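Local coordinates for protein chitooligosaccharide oxidase (Gibberella zeae, PDB 6Y0R) that oxidises the C1 hydroxyl of chitooligosaccharides to lactones with a bicovalently bound FAD, passing the electrons to molecular oxygen and releasing hydrogen peroxide, at residues A71-A76 with I110-M115; C79-G84 with K479-N484. One frame throughout, in Å; residues are numbered along the deposited sequence.

Interaction 1 (A71-A76 with I110-M115); sequences AQVSAA and IELDRM
V73 carries most of this apolar contact, its CG2 lying 3.9 Å from CE of M115. With chi1 at 179°, V73 sets CG2 beside its backbone N and CG1 beside the carbonyl carbon, and it is the CG2 branch that reaches the other segment. The methionine is extended through chi2 and then bends at the sulfur (chi3 -74°), which turns its terminal methyl onto the valine; the two side chains run obliquely across each other. The same CG2 meets L112 more loosely, at 4.2 Å from CD2. One helical turn further on, CB of A76 touches the end of I110, its CD1 methyl, at 4.0 Å. No hydrogen bond joins the segments, and the touching residues are all buried.

On the far side of the type I turn from L112 to M115, facing away from the helix, the side chains are charged and bond within 110-115. M115 N closes the turn by bonding L112 O at 3.0 Å. R114, partly exposed, reaches D113 OD1 from NH2 at 2.8 Å, with the carboxylate oxygen close to the guanidinium plane. D113 also bonds through its backbone N to E111 OE2 at 3.2 Å. The buried carboxylates of E111 and D113 are met by K90 and R133, and R114 also pairs with D49. The outer face of the helix, with A71, is exposed.

L112, which shares in the contact, also touches the FAD. Helix 70-83 belongs to the crossover from strand 63-65 to the parallel strand 87-90, and strand 108-111 lies between those two in the sheet. V218 of strand 218-228 touches V73, I110 and L112, while V188 of strand 182-188 touches V73, so the second sheet flanks the contact.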
loop_
_atom_site.group_PDB
_atom_site.type_symbol
_atom_site.label_atom_id
_atom_site.label_comp_id
_atom_site.label_asym_id
_atom_site.label_seq_id
_atom_site.Cartn_x
_atom_site.Cartn_y
_atom_site.Cartn_z
ATOM N N ALA A 71 -16.867 20.192 4.554
ATOM C CA ALA A 71 -17.972 20.863 3.822
ATOM C C ALA A 71 -17.592 21.063 2.352
ATOM O O ALA A 71 -18.480 20.869 1.483
ATOM C CB ALA A 71 -18.321 22.199 4.480
ATOM N N GLN A 72 -16.333 21.406 2.040
ATOM C CA GLN A 72 -15.862 21.578 0.646
ATOM C C GLN A 72 -15.788 20.214 -0.079
ATOM O O GLN A 72 -16.034 20.192 -1.294
ATOM C CB GLN A 72 -14.535 22.301 0.623
ATOM C CG GLN A 72 -14.681 23.790 0.940
ATOM C CD GLN A 72 -13.353 24.434 1.215
ATOM O OE1 GLN A 72 -12.307 23.799 1.136
ATOM N NE2 GLN A 72 -13.384 25.733 1.505
ATOM N N VAL A 73 -15.427 19.148 0.630
ATOM C CA VAL A 73 -15.440 17.764 0.037
ATOM C C VAL A 73 -16.899 17.417 -0.325
ATOM O O VAL A 73 -17.124 16.961 -1.486
ATOM C CB VAL A 73 -14.805 16.713 0.965
ATOM C CG1 VAL A 73 -14.848 15.314 0.337
ATOM C CG2 VAL A 73 -13.366 17.051 1.321
ATOM N N SER A 74 -17.853 17.627 0.597
ATOM C CA SER A 74 -19.288 17.357 0.337
ATOM C C SER A 74 -19.718 18.120 -0.911
ATOM O O SER A 74 -20.333 17.494 -1.786
ATOM C CB SER A 74 -20.188 17.708 1.487
ATOM O OG SER A 74 -20.078 16.754 2.500
ATOM N N ALA A 75 -19.461 19.428 -0.983
ATOM C CA ALA A 75 -19.877 20.261 -2.140
ATOM C C ALA A 75 -19.234 19.730 -3.425
ATOM O O ALA A 75 -19.897 19.668 -4.482
ATOM C CB ALA A 75 -19.534 21.717 -1.912
ATOM N N ALA A 76 -17.970 19.326 -3.359
ATOM C CA ALA A 76 -17.261 18.858 -4.557
ATOM C C ALA A 76 -17.913 17.558 -5.043
ATOM O O ALA A 76 -18.134 17.440 -6.264
ATOM C CB ALA A 76 -15.786 18.683 -4.294
ATOM N N ILE A 110 -10.362 14.949 -6.492
ATOM C CA ILE A 110 -10.448 15.667 -5.193
ATOM C C ILE A 110 -9.094 15.460 -4.521
ATOM O O ILE A 110 -8.828 14.332 -4.009
ATOM C CB ILE A 110 -11.663 15.241 -4.372
ATOM C CG1 ILE A 110 -12.967 15.439 -5.185
ATOM C CG2 ILE A 110 -11.698 16.002 -3.058
ATOM C CD1 ILE A 110 -14.215 15.044 -4.477
ATOM N N GLU A 111 -8.268 16.509 -4.602
ATOM C CA GLU A 111 -6.919 16.554 -3.983
ATOM C C GLU A 111 -7.105 16.755 -2.481
ATOM O O GLU A 111 -7.724 17.751 -2.071
ATOM C CB GLU A 111 -6.090 17.667 -4.618
ATOM C CG GLU A 111 -4.759 17.874 -3.926
ATOM C CD GLU A 111 -3.833 16.671 -4.105
ATOM O OE1 GLU A 111 -3.609 16.248 -5.282
ATOM O OE2 GLU A 111 -3.428 16.108 -3.067
ATOM N N LEU A 112 -6.599 15.863 -1.637
ATOM C CA LEU A 112 -6.825 15.939 -0.164
ATOM C C LEU A 112 -5.555 16.364 0.606
ATOM O O LEU A 112 -5.639 16.420 1.827
ATOM C CB LEU A 112 -7.348 14.606 0.385
ATOM C CG LEU A 112 -8.683 14.150 -0.201
ATOM C CD1 LEU A 112 -9.009 12.725 0.185
ATOM C CD2 LEU A 112 -9.796 15.108 0.228
ATOM N N ASP A 113 -4.435 16.586 -0.051
ATOM C CA ASP A 113 -3.146 16.757 0.678
ATOM C C ASP A 113 -3.063 18.129 1.382
ATOM O O ASP A 113 -2.074 18.295 2.126
ATOM C CB ASP A 113 -1.899 16.476 -0.157
ATOM C CG ASP A 113 -1.523 17.450 -1.257
ATOM O OD1 ASP A 113 -2.180 18.530 -1.353
ATOM O OD2 ASP A 113 -0.596 17.115 -2.050
ATOM N N ARG A 114 -4.060 19.018 1.263
ATOM C CA ARG A 114 -4.111 20.229 2.138
ATOM C C ARG A 114 -4.655 19.866 3.522
ATOM O O ARG A 114 -4.577 20.698 4.458
ATOM C CB ARG A 114 -4.964 21.337 1.508
ATOM C CG ARG A 114 -4.623 21.724 0.087
ATOM C CD ARG A 114 -3.182 22.083 -0.190
ATOM N NE ARG A 114 -3.034 22.811 -1.436
ATOM C CZ ARG A 114 -2.821 22.252 -2.617
ATOM N NH1 ARG A 114 -2.729 23.009 -3.690
ATOM N NH2 ARG A 114 -2.704 20.931 -2.742
ATOM N N MET A 115 -5.278 18.697 3.671
ATOM C CA MET A 115 -5.905 18.258 4.924
ATOM C C MET A 115 -5.057 17.126 5.524
ATOM O O MET A 115 -5.201 15.966 5.113
ATOM C CB MET A 115 -7.352 17.853 4.653
ATOM C CG MET A 115 -8.246 19.051 4.477
ATOM S SD MET A 115 -9.976 18.515 4.236
ATOM C CE MET A 115 -9.783 17.935 2.573
#

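Interaction 2 (C79-G84 with K479-N484)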
loop_
_atom_site.group_PDB
_atom_site.type_symbol
_atom_site.label_atom_id
_atom_site.label_comp_id
_atom_site.label_asym_id
_atom_site.label_seq_id
_atom_site.Cartn_x
_atom_site.Cartn_y
_atom_site.Cartn_z
ATOM N N CYS A 79 -21.257 18.247 -6.689
ATOM C CA CYS A 79 -20.992 18.802 -8.038
ATOM C C CYS A 79 -20.691 17.687 -9.041
ATOM O O CYS A 79 -21.230 17.724 -10.160
ATOM C CB CYS A 79 -19.857 19.812 -8.038
ATOM S SG CYS A 79 -20.379 21.437 -7.437
ATOM N N GLY A 80 -19.798 16.763 -8.701
ATOM C CA GLY A 80 -19.538 15.599 -9.565
ATOM C C GLY A 80 -20.785 14.758 -9.818
ATOM O O GLY A 80 -21.049 14.422 -10.993
ATOM N N ALA A 81 -21.528 14.402 -8.784
ATOM C CA ALA A 81 -22.731 13.552 -8.885
ATOM C C ALA A 81 -23.757 14.272 -9.757
ATOM O O ALA A 81 -24.269 13.642 -10.673
ATOM C CB ALA A 81 -23.300 13.220 -7.539
ATOM N N LYS A 82 -23.973 15.565 -9.528
ATOM C CA LYS A 82 -24.977 16.342 -10.306
ATOM C C LYS A 82 -24.653 16.294 -11.806
ATOM O O LYS A 82 -25.600 16.257 -12.579
ATOM C CB LYS A 82 -25.063 17.780 -9.784
ATOM C CG LYS A 82 -26.004 17.973 -8.597
ATOM C CD LYS A 82 -26.491 19.414 -8.433
ATOM C CE LYS A 82 -26.734 19.803 -6.988
ATOM N NZ LYS A 82 -25.869 20.943 -6.582
ATOM N N HIS A 83 -23.386 16.248 -12.219
ATOM C CA HIS A 83 -22.952 16.328 -13.644
ATOM C C HIS A 83 -22.537 14.948 -14.180
ATOM O O HIS A 83 -22.120 14.875 -15.361
ATOM C CB HIS A 83 -21.867 17.403 -13.813
ATOM C CG HIS A 83 -22.359 18.789 -13.525
ATOM N ND1 HIS A 83 -23.036 19.547 -14.474
ATOM C CD2 HIS A 83 -22.321 19.539 -12.403
ATOM C CE1 HIS A 83 -23.366 20.711 -13.951
ATOM N NE2 HIS A 83 -22.952 20.735 -12.675
ATOM N N GLY A 84 -22.716 13.888 -13.378
ATOM C CA GLY A 84 -22.458 12.498 -13.781
ATOM C C GLY A 84 -21.006 12.276 -14.140
ATOM O O GLY A 84 -20.746 11.376 -14.961
ATOM N N LYS A 479 -24.440 4.312 -8.648
ATOM C CA LYS A 479 -24.181 4.932 -9.959
ATOM C C LYS A 479 -22.721 4.705 -10.379
ATOM O O LYS A 479 -22.361 5.084 -11.459
ATOM C CB LYS A 479 -24.591 6.401 -9.911
ATOM C CG LYS A 479 -26.078 6.608 -9.656
ATOM C CD LYS A 479 -26.485 8.046 -9.657
ATOM C CE LYS A 479 -26.059 8.718 -8.371
ATOM N NZ LYS A 479 -26.545 10.117 -8.311
ATOM N N ASN A 480 -21.910 4.116 -9.509
ATOM C CA ASN A 480 -20.489 3.810 -9.812
ATOM C C ASN A 480 -19.758 5.084 -10.261
ATOM O O ASN A 480 -19.027 5.082 -11.252
ATOM C CB ASN A 480 -20.354 2.652 -10.787
ATOM C CG ASN A 480 -18.978 2.054 -10.716
ATOM O OD1 ASN A 480 -18.260 2.294 -9.730
ATOM N ND2 ASN A 480 -18.634 1.246 -11.711
ATOM N N LEU A 481 -19.874 6.172 -9.487
ATOM C CA LEU A 481 -19.097 7.404 -9.733
ATOM C C LEU A 481 -17.656 7.220 -9.244
ATOM O O LEU A 481 -16.769 7.787 -9.868
ATOM C CB LEU A 481 -19.786 8.544 -8.988
ATOM C CG LEU A 481 -21.183 8.899 -9.491
ATOM C CD1 LEU A 481 -21.788 9.889 -8.523
ATOM C CD2 LEU A 481 -21.118 9.462 -10.904
ATOM N N PHE A 482 -17.446 6.416 -8.194
ATOM C CA PHE A 482 -16.095 6.204 -7.591
ATOM C C PHE A 482 -15.502 4.955 -8.218
ATOM O O PHE A 482 -15.424 3.897 -7.572
ATOM C CB PHE A 482 -16.141 6.150 -6.059
ATOM C CG PHE A 482 -16.385 7.525 -5.494
ATOM C CD1 PHE A 482 -17.666 8.032 -5.464
ATOM C CD2 PHE A 482 -15.357 8.282 -4.960
ATOM C CE1 PHE A 482 -17.901 9.313 -4.985
ATOM C CE2 PHE A 482 -15.594 9.570 -4.494
ATOM C CZ PHE A 482 -16.868 10.086 -4.516
ATOM N N ARG A 483 -15.061 5.123 -9.449
ATOM C CA ARG A 483 -14.648 3.977 -10.292
ATOM C C ARG A 483 -13.254 4.197 -10.868
ATOM O O ARG A 483 -12.779 5.345 -11.012
ATOM C CB ARG A 483 -15.668 3.703 -11.402
ATOM C CG ARG A 483 -15.736 4.760 -12.490
ATOM C CD ARG A 483 -16.721 4.340 -13.552
ATOM N NE ARG A 483 -16.788 5.335 -14.607
ATOM C CZ ARG A 483 -17.682 6.322 -14.702
ATOM N NH1 ARG A 483 -17.650 7.121 -15.766
ATOM N NH2 ARG A 483 -18.633 6.475 -13.803
ATOM N N ASN A 484 -12.634 3.089 -11.223
ATOM C CA ASN A 484 -11.394 3.041 -12.021
ATOM C C ASN A 484 -11.425 1.699 -12.749
ATOM O O ASN A 484 -12.311 0.880 -12.509
ATOM C CB ASN A 484 -10.156 3.295 -11.147
ATOM C CG ASN A 484 -9.865 2.157 -10.182
ATOM O OD1 ASN A 484 -9.762 0.999 -10.592
ATOM N ND2 ASN A 484 -9.629 2.471 -8.910
HETATM O O HOH W 1 -24.828 10.960 -10.602
HETATM O O HOH W 2 -20.593 8.405 -14.438
#
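L481 meets A81 through a side chain whose CG stands beside its own backbone N (chi1 -65°), an arrangement that, with an extended second torsion, directs the CD1 methyl onto the helix. CD1 lies 3.8 Å from both CB and CA of A81, so the leucine rests against the backbone as well as the methyl. Its other methyl, CD2, comes more loosely to G84, 4.3 Å from the C atom.

Around this hydrophobic touch the polar contacts across the segments run through water. K479 is kinked at chi3 (-76°), and its NZ gives a hydrogen bond to a water at 3.0 Å, while the same water donates to A81 O at 2.7 Å. That carbonyl also takes G84 N at 3.1 Å, in the Schellman motif that ends helix 70-83 and in which G84 has a positive phi. A second water bridges G84 O to R483 NH2, accepting from the guanidinium in its plane at 2.8 Å. R483 NH2 serves N480 O too, at 2.9 Å; N480 O lies in the guanidinium plane, although the donor sits 31° off the plane of the carbonyl. One nitrogen is thus gripped both by its own loop and, through water, by the helix end, which may steady the arginine, although it also touches a crystal neighbour.

The leucine is buried, whereas G84 and K479 are exposed, and both water bridges involve exposed residues. The carboxylate of D477 accepts hydrogen bonds from the backbone N of L481 and of F482, shaping the loop that follows helix 466-476. L481 is also backbone-bonded to I87, which begins strand 87-90, and R483 touches A86 just before it. On the helix side, C79 is joined by a disulfide to C30 of helix 26-33, against which H83 also packs.

How the interactions relate
After helix 26-33 and strand 63-65 the chain enters helix 70-83, which contributes to both contacts: its first half to interaction 1, its C-terminal end to interaction 2. Interaction 1 closes a loop of 33 residues, through strand 87-90 to strand 108-111, within the FAD-binding region. Interaction 2 closes a far longer one, of 394 residues, bringing the berberine-like C-terminal region to the same helix. Because 79-84 lies between 71-76 and 110-115 while 479-484 lies beyond them, the two loops cross. The centres of the two contacts are about 15 Å apart, and together they tie one helix to the N-terminal sheet and to the C-terminal loop, which meets the same sheet at I87.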